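Local coordinates for protein phosphoglycolate phosphatase (Thermoplasma acidophilum, PDB 1L6R) that dephosphorylates 2-phosphoglycolate to glycolate and phosphate with magnesium as cofactor, and also cleaves inorganic pyrophosphate less efficiently, at residues D13-D18 against L173-S178; S101-L106 against D118-D123; K191-N196 against A203-V208. The protein carries 1 engineered substitution. All coordinates share one frame; numbering follows the deposited sequence. Where two conformers were deposited one is given.

Contact 1. Residues D13-D18 against L173-S178. Engineered in segment 13-18: Asn15 (natural residue Thr). With CA (calcium ion), chain D; CA (calcium ion), chain C.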
ATOM      1  N   ASP A  13      17.598   9.275  -0.634  0.58 12.91           N
ATOM      2  CA  ASP A  13      17.943   9.812  -1.935  0.50 13.08           C
ATOM      3  C   ASP A  13      17.010  10.896  -2.430  0.46 12.06           C
ATOM      4  O   ASP A  13      17.429  11.811  -3.140  0.26 13.01           O
ATOM      5  CB  ASP A  13      18.034   8.660  -2.909  0.36 13.96           C
ATOM      6  CG  ASP A  13      18.856   7.534  -2.344  0.62 14.10           C
ATOM      7  OD1 ASP A  13      18.281   6.580  -1.774  0.73 14.32           O
ATOM      8  OD2 ASP A  13      20.095   7.626  -2.432  0.48 14.46           O
ATOM      9  N   GLY A  14      15.745  10.803  -2.044  1.00 11.53           N
ATOM     10  CA  GLY A  14      14.796  11.806  -2.461  1.00 11.28           C
ATOM     11  C   GLY A  14      14.814  13.115  -1.701  1.00 11.55           C
ATOM     12  O   GLY A  14      14.517  14.151  -2.287  1.00 13.19           O
ATOM     13  N   ASN A  15      15.217  13.090  -0.434  1.00 11.04           N
ATOM     14  CA  ASN A  15      15.135  14.283   0.409  1.00 10.87           C
ATOM     15  C   ASN A  15      16.362  14.744   1.165  1.00 11.90           C
ATOM     16  O   ASN A  15      16.346  15.839   1.718  1.00 11.49           O
ATOM     17  CB  ASN A  15      14.023  14.063   1.433  1.00 10.69           C
ATOM     18  CG  ASN A  15      12.675  13.874   0.789  1.00 12.10           C
ATOM     19  OD1 ASN A  15      11.986  14.848   0.454  1.00 14.84           O
ATOM     20  ND2 ASN A  15      12.291  12.619   0.579  1.00 13.23           N
ATOM     21  N   LEU A  16      17.407  13.930   1.219  1.00 11.22           N
ATOM     22  CA  LEU A  16      18.588  14.322   1.982  1.00 11.64           C
ATOM     23  C   LEU A  16      19.780  14.669   1.123  1.00 11.18           C
ATOM     24  O   LEU A  16      20.868  14.882   1.645  1.00 12.28           O
ATOM     25  CB  LEU A  16      18.976  13.204   2.964  1.00 11.15           C
ATOM     26  CG  LEU A  16      17.905  12.816   3.985  1.00 11.54           C
ATOM     27  CD1 LEU A  16      18.456  11.760   4.936  1.00 12.41           C
ATOM     28  CD2 LEU A  16      17.477  14.054   4.776  1.00 13.04           C
ATOM     29  N   THR A  17      19.585  14.747  -0.189  1.00 11.40           N
ATOM     30  CA  THR A  17      20.693  15.035  -1.088  1.00 12.08           C
ATOM     31  C   THR A  17      20.500  16.277  -1.943  1.00 12.07           C
ATOM     32  O   THR A  17      19.375  16.747  -2.134  1.00 13.02           O
ATOM     33  CB  THR A  17      20.969  13.829  -2.018  1.00 12.14           C
ATOM     34  OG1 THR A  17      19.821  13.579  -2.847  1.00 14.95           O
ATOM     35  CG2 THR A  17      21.262  12.580  -1.195  1.00 13.56           C
ATOM     36  N   ASP A  18      21.601  16.822  -2.446  1.00 12.44           N
ATOM     37  CA  ASP A  18      21.499  18.005  -3.291  1.00 13.50           C
ATOM     38  C   ASP A  18      21.445  17.603  -4.755  1.00 13.85           C
ATOM     39  O   ASP A  18      21.297  16.421  -5.070  1.00 13.83           O
ATOM     40  CB  ASP A  18      22.658  18.983  -3.021  1.00 15.30           C
ATOM     41  CG  ASP A  18      24.027  18.428  -3.385  1.00 14.89           C
ATOM     42  OD1 ASP A  18      24.128  17.469  -4.182  1.00 14.76           O
ATOM     43  OD2 ASP A  18      25.022  18.989  -2.876  1.00 17.18           O
ATOM     44  N   LEU A 173       5.761  10.713  11.041  1.00 12.94           N
ATOM     45  CA  LEU A 173       5.857  11.689   9.969  1.00 13.31           C
ATOM     46  C   LEU A 173       6.703  11.053   8.872  1.00 12.55           C
ATOM     47  O   LEU A 173       7.787  10.530   9.152  1.00 13.09           O
ATOM     48  CB  LEU A 173       6.552  12.973  10.457  1.00 12.74           C
ATOM     49  CG  LEU A 173       7.015  13.946   9.362  1.00 13.85           C
ATOM     50  CD1 LEU A 173       5.797  14.551   8.633  1.00 14.09           C
ATOM     51  CD2 LEU A 173       7.856  15.052   9.990  1.00 13.89           C
ATOM     52  N   VAL A 174       6.208  11.064   7.640  1.00 12.07           N
ATOM     53  CA  VAL A 174       7.005  10.540   6.533  1.00 11.67           C
ATOM     54  C   VAL A 174       7.395  11.712   5.628  1.00 12.33           C
ATOM     55  O   VAL A 174       6.626  12.655   5.438  1.00 12.80           O
ATOM     56  CB  VAL A 174       6.255   9.459   5.703  1.00 11.09           C
ATOM     57  CG1 VAL A 174       5.908   8.273   6.591  1.00 12.43           C
ATOM     58  CG2 VAL A 174       5.018  10.048   5.051  1.00 12.22           C
ATOM     59  N   ILE A 175       8.613  11.660   5.102  1.00 11.37           N
ATOM     60  CA  ILE A 175       9.118  12.687   4.200  1.00 12.11           C
ATOM     61  C   ILE A 175       9.591  11.962   2.942  1.00 11.36           C
ATOM     62  O   ILE A 175      10.433  11.048   3.014  1.00 12.41           O
ATOM     63  CB  ILE A 175      10.281  13.478   4.847  1.00 12.49           C
ATOM     64  CG1 ILE A 175       9.792  14.116   6.154  1.00 13.58           C
ATOM     65  CG2 ILE A 175      10.796  14.540   3.881  1.00 13.85           C
ATOM     66  CD1 ILE A 175      10.860  14.878   6.908  1.00 13.75           C
ATOM     67  N   GLY A 176       9.021  12.361   1.803  1.00 10.33           N
ATOM     68  CA  GLY A 176       9.322  11.753   0.514  1.00 11.81           C
ATOM     69  C   GLY A 176       9.225  12.803  -0.571  1.00 11.72           C
ATOM     70  O   GLY A 176       8.988  13.979  -0.265  1.00 12.60           O
ATOM     71  N   ASP A 177       9.354  12.397  -1.833  1.00 11.60           N
ATOM     72  CA  ASP A 177       9.333  13.375  -2.914  1.00 10.96           C
ATOM     73  C   ASP A 177       8.697  12.959  -4.230  1.00 11.45           C
ATOM     74  O   ASP A 177       8.431  13.816  -5.066  1.00 11.97           O
ATOM     75  CB  ASP A 177      10.779  13.823  -3.213  1.00 10.63           C
ATOM     76  CG  ASP A 177      11.613  12.723  -3.868  1.00 11.94           C
ATOM     77  OD1 ASP A 177      11.315  11.547  -3.653  1.00 11.96           O
ATOM     78  OD2 ASP A 177      12.576  13.023  -4.598  1.00 12.60           O
ATOM     79  N   SER A 178       8.438  11.672  -4.426  1.00 12.75           N
ATOM     80  CA  SER A 178       7.933  11.229  -5.719  1.00 12.59           C
ATOM     81  C   SER A 178       7.083   9.972  -5.645  1.00 12.43           C
ATOM     82  O   SER A 178       6.745   9.500  -4.562  1.00 12.79           O
ATOM     83  CB  SER A 178       9.123  10.994  -6.660  1.00 14.39           C
ATOM     84  OG  SER A 178       9.986  10.014  -6.114  1.00 16.64           O
TER
HETATM   85 CA    CA D 902      14.338  14.625  -4.784  1.00 11.43          CA
HETATM   86 CA    CA C 901      11.504   9.132  -3.534  1.00 12.71          CA
HETATM   87  O   HOH W   1      16.756  14.200  -4.101  1.00 13.44           O
HETATM   88  O   HOH W   2      13.194   9.144  -5.369  1.00 16.67           O
HETATM   89  O   HOH W   3      13.132   7.089  -3.016  1.00 16.36           O
HETATM   90  O   HOH W   4      15.214  12.898  -6.417  1.00 16.49           O
HETATM   91  O   HOH W   5      13.385  16.572  -3.651  1.00 14.36           O

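Contact 2. Residues S101-L106 against D118-D123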
ATOM      1  N   SER A 101      18.827  -5.320 -22.511  1.00 15.85           N
ATOM      2  CA  SER A 101      19.925  -4.509 -22.011  1.00 15.90           C
ATOM      3  C   SER A 101      19.971  -4.493 -20.481  1.00 14.32           C
ATOM      4  O   SER A 101      20.837  -3.840 -19.900  1.00 15.71           O
ATOM      5  CB  SER A 101      19.778  -3.078 -22.518  1.00 16.43           C
ATOM      6  OG  SER A 101      18.590  -2.502 -22.008  1.00 17.13           O
ATOM      7  N   MET A 102      19.046  -5.205 -19.838  1.00 14.06           N
ATOM      8  CA  MET A 102      19.009  -5.245 -18.373  1.00 14.26           C
ATOM      9  C   MET A 102      20.342  -5.792 -17.877  1.00 15.09           C
ATOM     10  O   MET A 102      20.807  -6.838 -18.337  1.00 15.87           O
ATOM     11  CB  MET A 102      17.869  -6.137 -17.901  1.00 14.03           C
ATOM     12  CG  MET A 102      17.522  -5.971 -16.436  1.00 14.83           C
ATOM     13  SD  MET A 102      16.328  -7.206 -15.903  1.00 14.21           S
ATOM     14  CE  MET A 102      15.919  -6.564 -14.262  1.00 15.08           C
ATOM     15  N   ARG A 103      20.956  -5.101 -16.926  1.00 13.71           N
ATOM     16  CA  ARG A 103      22.258  -5.528 -16.443  1.00 14.51           C
ATOM     17  C   ARG A 103      22.486  -5.253 -14.966  1.00 13.22           C
ATOM     18  O   ARG A 103      21.906  -4.328 -14.386  1.00 13.61           O
ATOM     19  CB  ARG A 103      23.350  -4.848 -17.272  1.00 16.22           C
ATOM     20  CG  ARG A 103      23.146  -3.351 -17.447  0.88 18.78           C
ATOM     21  CD  ARG A 103      24.110  -2.784 -18.490  0.66 20.53           C
ATOM     22  NE  ARG A 103      24.019  -1.331 -18.611  0.74 22.48           N
ATOM     23  CZ  ARG A 103      23.033  -0.683 -19.225  0.84 23.91           C
ATOM     24  NH1 ARG A 103      22.035  -1.352 -19.788  0.95 22.53           N
ATOM     25  NH2 ARG A 103      23.048   0.642 -19.278  0.65 24.89           N
ATOM     26  N   SER A 104      23.351  -6.066 -14.377  1.00 13.15           N
ATOM     27  CA  SER A 104      23.704  -5.960 -12.969  1.00 13.55           C
ATOM     28  C   SER A 104      24.514  -4.697 -12.687  1.00 12.93           C
ATOM     29  O   SER A 104      25.100  -4.088 -13.592  1.00 14.30           O
ATOM     30  CB  SER A 104      24.520  -7.190 -12.558  1.00 14.58           C
ATOM     31  OG  SER A 104      24.729  -7.220 -11.156  1.00 14.29           O
ATOM     32  N   ILE A 105      24.531  -4.300 -11.418  1.00 12.72           N
ATOM     33  CA  ILE A 105      25.293  -3.143 -10.994  1.00 12.69           C
ATOM     34  C   ILE A 105      26.200  -3.591  -9.866  1.00 12.52           C
ATOM     35  O   ILE A 105      25.923  -4.591  -9.184  1.00 12.69           O
ATOM     36  CB  ILE A 105      24.382  -1.981 -10.543  1.00 11.08           C
ATOM     37  CG1 ILE A 105      23.504  -2.399  -9.359  1.00 10.75           C
ATOM     38  CG2 ILE A 105      23.518  -1.549 -11.706  1.00 12.08           C
ATOM     39  CD1 ILE A 105      22.581  -1.285  -8.848  1.00 11.24           C
ATOM     40  N   LEU A 106      27.284  -2.856  -9.667  1.00 12.95           N
ATOM     41  CA  LEU A 106      28.250  -3.237  -8.651  1.00 12.34           C
ATOM     42  C   LEU A 106      27.666  -3.455  -7.263  1.00 12.01           C
ATOM     43  O   LEU A 106      28.004  -4.447  -6.611  1.00 12.32           O
ATOM     44  CB  LEU A 106      29.384  -2.210  -8.583  1.00 13.86           C
ATOM     45  CG  LEU A 106      30.508  -2.538  -7.594  1.00 15.27           C
ATOM     46  CD1 LEU A 106      31.825  -1.978  -8.101  1.00 19.11           C
ATOM     47  CD2 LEU A 106      30.171  -1.968  -6.219  1.00 17.77           C
ATOM     48  N   ASP A 118      20.597  -1.748 -14.254  1.00 11.35           N
ATOM     49  CA  ASP A 118      20.618  -0.643 -15.204  1.00 12.18           C
ATOM     50  C   ASP A 118      19.881  -1.228 -16.407  1.00 12.49           C
ATOM     51  O   ASP A 118      19.862  -2.445 -16.595  1.00 13.02           O
ATOM     52  CB  ASP A 118      22.040  -0.269 -15.639  1.00 12.60           C
ATOM     53  CG  ASP A 118      22.822   0.465 -14.562  1.00 12.98           C
ATOM     54  OD1 ASP A 118      22.195   1.038 -13.643  1.00 14.42           O
ATOM     55  OD2 ASP A 118      24.073   0.482 -14.653  1.00 15.63           O
ATOM     56  N   ILE A 119      19.289  -0.372 -17.228  1.00 12.23           N
ATOM     57  CA  ILE A 119      18.551  -0.845 -18.398  1.00 13.28           C
ATOM     58  C   ILE A 119      18.368   0.298 -19.389  1.00 14.54           C
ATOM     59  O   ILE A 119      18.265   1.460 -18.992  1.00 15.30           O
ATOM     60  CB  ILE A 119      17.161  -1.384 -17.967  1.00 12.86           C
ATOM     61  CG1 ILE A 119      16.470  -2.099 -19.133  1.00 13.96           C
ATOM     62  CG2 ILE A 119      16.287  -0.230 -17.441  1.00 13.97           C
ATOM     63  CD1 ILE A 119      15.224  -2.836 -18.714  1.00 13.67           C
ATOM     64  N   ASP A 120      18.362  -0.028 -20.680  1.00 15.37           N
ATOM     65  CA  ASP A 120      18.139   0.992 -21.708  1.00 15.74           C
ATOM     66  C   ASP A 120      16.652   1.342 -21.639  1.00 14.72           C
ATOM     67  O   ASP A 120      15.817   0.467 -21.453  1.00 14.97           O
ATOM     68  CB  ASP A 120      18.449   0.445 -23.102  1.00 17.53           C
ATOM     69  CG  ASP A 120      19.914   0.112 -23.297  1.00 21.07           C
ATOM     70  OD1 ASP A 120      20.753   0.505 -22.458  1.00 23.42           O
ATOM     71  OD2 ASP A 120      20.229  -0.543 -24.317  1.00 23.89           O
ATOM     72  N   PRO A 121      16.302   2.629 -21.780  1.00 15.52           N
ATOM     73  CA  PRO A 121      14.896   3.044 -21.724  1.00 15.83           C
ATOM     74  C   PRO A 121      13.963   2.235 -22.628  1.00 15.23           C
ATOM     75  O   PRO A 121      12.813   1.984 -22.276  1.00 16.73           O
ATOM     76  CB  PRO A 121      14.956   4.514 -22.133  1.00 16.43           C
ATOM     77  CG  PRO A 121      16.285   4.951 -21.572  1.00 16.97           C
ATOM     78  CD  PRO A 121      17.189   3.791 -21.955  1.00 16.29           C
ATOM     79  N   GLU A 122      14.470   1.824 -23.790  1.00 16.87           N
ATOM     80  CA  GLU A 122      13.674   1.059 -24.743  1.00 18.30           C
ATOM     81  C   GLU A 122      13.232  -0.306 -24.247  1.00 18.48           C
ATOM     82  O   GLU A 122      12.254  -0.851 -24.748  1.00 19.63           O
ATOM     83  CB  GLU A 122      14.437   0.865 -26.057  1.00 19.62           C
ATOM     84  CG  GLU A 122      14.902   2.145 -26.698  1.00 22.23           C
ATOM     85  CD  GLU A 122      16.364   2.421 -26.426  1.00 21.44           C
ATOM     86  OE1 GLU A 122      16.794   2.281 -25.258  1.00 19.83           O
ATOM     87  OE2 GLU A 122      17.083   2.784 -27.383  1.00 20.02           O
ATOM     88  N   ASP A 123      13.952  -0.867 -23.279  1.00 17.25           N
ATOM     89  CA  ASP A 123      13.597  -2.189 -22.764  1.00 16.48           C
ATOM     90  C   ASP A 123      12.747  -2.165 -21.501  1.00 15.68           C
ATOM     91  O   ASP A 123      12.325  -3.211 -21.022  1.00 16.61           O
ATOM     92  CB  ASP A 123      14.854  -3.022 -22.476  1.00 17.07           C
ATOM     93  CG  ASP A 123      15.601  -3.413 -23.733  1.00 17.74           C
ATOM     94  OD1 ASP A 123      14.940  -3.587 -24.782  1.00 21.44           O
ATOM     95  OD2 ASP A 123      16.839  -3.559 -23.676  1.00 17.71           O
TER
HETATM   96  O   HOH W   6      20.815   2.963 -19.569  1.00 36.89           O
HETATM   97  O   HOH W   7      25.330   0.744 -17.142  1.00 40.13           O
HETATM   98  O   HOH W   8      25.560  -1.927 -15.142  1.00 30.53           O

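Contact 3. Residues K191-N196 against A203-V208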
ATOM      1  N   LYS A 191       2.371  13.721   6.815  1.00 13.57           N
ATOM      2  CA  LYS A 191       3.194  13.801   5.615  1.00 14.35           C
ATOM      3  C   LYS A 191       3.748  15.160   5.281  1.00 13.93           C
ATOM      4  O   LYS A 191       3.057  16.163   5.416  1.00 13.08           O
ATOM      5  CB  LYS A 191       2.361  13.347   4.415  1.00 16.45           C
ATOM      6  CG  LYS A 191       1.759  11.958   4.524  1.00 16.62           C
ATOM      7  CD  LYS A 191       0.666  11.768   3.472  1.00 20.00           C
ATOM      8  CE  LYS A 191      -0.695  11.635   4.109  1.00 23.82           C
ATOM      9  NZ  LYS A 191      -0.870  10.290   4.720  1.00 25.07           N
ATOM     10  N   ALA A 192       4.986  15.181   4.794  1.00 13.12           N
ATOM     11  CA  ALA A 192       5.615  16.426   4.386  1.00 12.89           C
ATOM     12  C   ALA A 192       6.523  16.174   3.187  1.00 11.11           C
ATOM     13  O   ALA A 192       7.064  15.080   3.012  1.00 13.12           O
ATOM     14  CB  ALA A 192       6.397  17.035   5.541  1.00 13.39           C
ATOM     15  N   CYS A 193       6.706  17.201   2.367  1.00 11.51           N
ATOM     16  CA  CYS A 193       7.509  17.053   1.166  1.00 10.82           C
ATOM     17  C   CYS A 193       8.159  18.360   0.742  1.00 11.59           C
ATOM     18  O   CYS A 193       7.785  19.435   1.214  1.00 12.88           O
ATOM     19  CB  CYS A 193       6.617  16.540   0.030  1.00 11.67           C
ATOM     20  SG  CYS A 193       5.337  17.725  -0.485  1.00 12.88           S
ATOM     21  N   PRO A 194       9.145  18.283  -0.165  1.00 10.43           N
ATOM     22  CA  PRO A 194       9.859  19.462  -0.664  1.00 11.52           C
ATOM     23  C   PRO A 194       9.103  20.222  -1.755  1.00 11.51           C
ATOM     24  O   PRO A 194       8.084  19.757  -2.291  1.00 11.97           O
ATOM     25  CB  PRO A 194      11.177  18.880  -1.171  1.00 10.69           C
ATOM     26  CG  PRO A 194      10.763  17.513  -1.666  1.00 11.55           C
ATOM     27  CD  PRO A 194       9.800  17.034  -0.602  1.00 11.54           C
ATOM     28  N   ALA A 195       9.627  21.397  -2.088  1.00 12.08           N
ATOM     29  CA  ALA A 195       9.021  22.237  -3.107  1.00 12.12           C
ATOM     30  C   ALA A 195       9.053  21.582  -4.483  1.00 12.45           C
ATOM     31  O   ALA A 195       8.229  21.899  -5.337  1.00 13.65           O
ATOM     32  CB  ALA A 195       9.725  23.597  -3.159  1.00 13.72           C
ATOM     33  N   ASN A 196       9.995  20.668  -4.709  1.00 12.38           N
ATOM     34  CA  ASN A 196      10.068  20.011  -6.010  1.00 11.75           C
ATOM     35  C   ASN A 196       9.469  18.604  -5.981  1.00 12.02           C
ATOM     36  O   ASN A 196       9.742  17.772  -6.847  1.00 13.03           O
ATOM     37  CB  ASN A 196      11.512  19.992  -6.534  1.00 11.95           C
ATOM     38  CG  ASN A 196      12.396  19.024  -5.789  1.00 10.50           C
ATOM     39  OD1 ASN A 196      12.040  18.538  -4.717  1.00 12.55           O
ATOM     40  ND2 ASN A 196      13.566  18.742  -6.354  1.00 13.40           N
ATOM     41  N   ALA A 203      -0.211  17.008  -3.081  1.00 12.12           N
ATOM     42  CA  ALA A 203      -1.650  17.016  -2.845  1.00 11.18           C
ATOM     43  C   ALA A 203      -2.121  16.256  -1.611  1.00 13.31           C
ATOM     44  O   ALA A 203      -3.199  16.544  -1.081  1.00 15.44           O
ATOM     45  CB  ALA A 203      -2.380  16.516  -4.095  1.00 12.00           C
ATOM     46  N   VAL A 204      -1.334  15.294  -1.139  1.00 13.04           N
ATOM     47  CA  VAL A 204      -1.727  14.553   0.061  1.00 13.53           C
ATOM     48  C   VAL A 204      -0.876  14.911   1.273  1.00 14.77           C
ATOM     49  O   VAL A 204      -1.063  14.353   2.356  1.00 16.46           O
ATOM     50  CB  VAL A 204      -1.657  13.019  -0.156  1.00 13.96           C
ATOM     51  CG1 VAL A 204      -2.665  12.600  -1.232  1.00 17.06           C
ATOM     52  CG2 VAL A 204      -0.242  12.603  -0.549  1.00 15.42           C
ATOM     53  N   SER A 205       0.044  15.858   1.100  1.00 13.60           N
ATOM     54  CA  SER A 205       0.932  16.253   2.193  1.00 14.13           C
ATOM     55  C   SER A 205       0.290  17.230   3.166  1.00 15.89           C
ATOM     56  O   SER A 205      -0.531  18.064   2.781  1.00 17.48           O
ATOM     57  CB  SER A 205       2.216  16.881   1.639  1.00 14.16           C
ATOM     58  OG  SER A 205       3.026  15.909   0.997  1.00 14.50           O
ATOM     59  N   ASP A 206       0.664  17.110   4.437  1.00 14.80           N
ATOM     60  CA  ASP A 206       0.162  18.020   5.460  1.00 15.94           C
ATOM     61  C   ASP A 206       0.938  19.328   5.396  1.00 16.12           C
ATOM     62  O   ASP A 206       0.433  20.381   5.768  1.00 18.51           O
ATOM     63  CB  ASP A 206       0.312  17.395   6.844  1.00 16.29           C
ATOM     64  CG  ASP A 206      -0.600  16.216   7.033  1.00 18.83           C
ATOM     65  OD1 ASP A 206      -1.833  16.427   7.032  1.00 22.46           O
ATOM     66  OD2 ASP A 206      -0.103  15.083   7.175  1.00 19.10           O
ATOM     67  N   PHE A 207       2.175  19.259   4.919  1.00 14.74           N
ATOM     68  CA  PHE A 207       3.005  20.443   4.801  1.00 14.95           C
ATOM     69  C   PHE A 207       3.899  20.327   3.575  1.00 13.23           C
ATOM     70  O   PHE A 207       4.621  19.334   3.410  1.00 14.74           O
ATOM     71  CB  PHE A 207       3.874  20.625   6.051  1.00 17.31           C
ATOM     72  CG  PHE A 207       4.740  21.854   6.009  1.00 16.70           C
ATOM     73  CD1 PHE A 207       4.181  23.120   6.152  1.00 17.90           C
ATOM     74  CD2 PHE A 207       6.114  21.747   5.804  1.00 17.06           C
ATOM     75  CE1 PHE A 207       4.979  24.263   6.091  1.00 17.95           C
ATOM     76  CE2 PHE A 207       6.918  22.878   5.743  1.00 17.88           C
ATOM     77  CZ  PHE A 207       6.353  24.140   5.887  1.00 17.44           C
ATOM     78  N   VAL A 208       3.830  21.331   2.707  1.00 13.53           N
ATOM     79  CA  VAL A 208       4.669  21.370   1.516  1.00 13.30           C
ATOM     80  C   VAL A 208       5.706  22.462   1.765  1.00 14.33           C
ATOM     81  O   VAL A 208       5.372  23.642   1.927  1.00 15.54           O
ATOM     82  CB  VAL A 208       3.864  21.706   0.240  1.00 13.83           C
ATOM     83  CG1 VAL A 208       4.803  21.747  -0.964  1.00 14.78           C
ATOM     84  CG2 VAL A 208       2.777  20.655   0.013  1.00 13.53           C
TER

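Contact 1. Residues D13-D18 against L173-S178
The short helical turn Asp13-Asn15 faces the loop that leaves the end of strand 172-175, and the backbones come closest at Gly14 and Asp177, with 5.7 Å between their CA atoms. The two segments meet through a shared metal ion and through the packing of Asn15. The CG of Asp177 stands between its own backbone N and carbonyl carbon (chi1 70°). Its two carboxylate oxygens serve two different calcium ions. OD2 of Asp177 binds the chain D ion at 2.4 Å, and the O of Gly14 binds the same ion at 2.5 Å. Gly14 O and Asp177 OD2 lie 3.2 Å apart as fellow ligands. Waters 1, 4 and 5 add to this shell, and water 1 also donates to the O of Asp13. OD1 of Asp177 binds the chain C ion at 2.4 Å. The nucleophile Asp11, Asn180 and Asp181 bind that ion too, as do waters 2 and 3. The chain C ion marks the catalytic metal site of the HAD-like hydrolases, at the ends of neighbouring parallel strands 7-11 and 172-175. The chain D ion is a second, adjacent one. Both calcium ions occupy positions assigned to Mg(2+), the enzyme's cofactor. The two cations probably keep the Asp177 carboxylate ionised. With no side chain, Gly14 brings its CA to 3.7 Å from OD1 of Asp177. CB of Asn15, an engineered residue where the natural one is Thr, is directed toward 173-178. The side chain lies beside Gly176 and crosses Ile175 obliquely, with Asn15 CG 3.7 Å from CG2 of Ile175. Helix 215-223 covers Ile175 through Ile217 and Ile220.

Contact 2. Residues S101-L106 against D118-D123
Arg103 reaches across 118-123. From CB, its CG turns between the backbone N and the carbonyl carbon (chi1 48°) and meets the O of Asp118 at 3.5 Å. The chain is then extended from CG to NE. NE passes CB of Asp118 at 3.7 Å and donates to water 7, which donates in turn to OD2 of Asp118. That CB lies over one face of the guanidinium. At the tip, NH2 donates to water 6, which is shared with the O of Ile119. NH1 donates to the O of Ser101 at 2.8 Å, nearly in the guanidinium plane. It also makes a weak hydrogen bond, part of a salt bridge, to OD1 of Asp120 at 3.5 Å. At the backbone, Arg103 and Asp118 form a single antiparallel bridge, a hydrogen-bonded pair with N of each donating to O of the other at 2.9 Å. This isolated bridge ties the loop after helix 87-96 to the loop between strand 115-117 and helix 124-132. It lies in the part with the three-stranded antiparallel sheet, consistent with the cap domain of HAD hydrolases. OD2 of Asp123 takes two bonds from Ser101, one from N and one from OG at 2.6 Å. Ser101 OG in turn accepts from the N of Asp120 at 2.8 Å.

Contact 3. Residues K191-N196 against A203-V208
Val204 comes first, its O 3.3 Å from CE of Lys191. The lysine chain bends at chi3 and chi4 as it passes; the NZ bonds to the O atoms of Phe185 and Val189. Gly135 of the second subunit packs on Val204. Ser205 follows with its OG 3.3 Å from SG of Cys193, and bonded to the O of Ile201. Asp206 binds both the backbone N and O of Lys191. Its OD2 accepts from Lys191 N at 2.8 Å through the anti lone pair, while its own N donates to Lys191 O at 2.8 Å from above the carbonyl plane. Phe207 N adds a longer bond to Lys191 O, 3.3 Å and in the carbonyl plane. Phe207 O then accepts from Cys193 N nearly along the C=O axis. Here strand 207-208 pairs in parallel with strand 190-193, which makes this a beta-alpha-beta unit at one edge of the main sheet within the chain. The ring of Phe207 stacks with His223. Val208 ends the walk with CG2 at 3.9 Å from SG of Cys193. The polar backbone atoms of Lys191 are thus satisfied from 203-208, its O by two N-H donors and its N by a carboxylate.

Overall arrangement
Contacts 1 and 3 share the main sheet, where strands 172-175 and 190-193 are neighbours. They touch, with Val174 O 3.1 Å from Ala192 N, probably a hydrogen bond, and Pro194 packs against Gly176. The touching residues of contact 1 are all buried. Contact 3 is partly buried at the edge strand and reaches the second subunit. Contact 2 is also partly buried, in loops, with Arg103 exposed; its centre is about 25 Å from that of contact 1. Its sequence is nested within the loop that contact 1 closes. Calcium joins contact 1 and backbone pairing dominates contact 3. Contact 2 joins a single backbone bridge to an arginine-aspartate salt bridge, water bridges and serine-aspartate bonds, without metal.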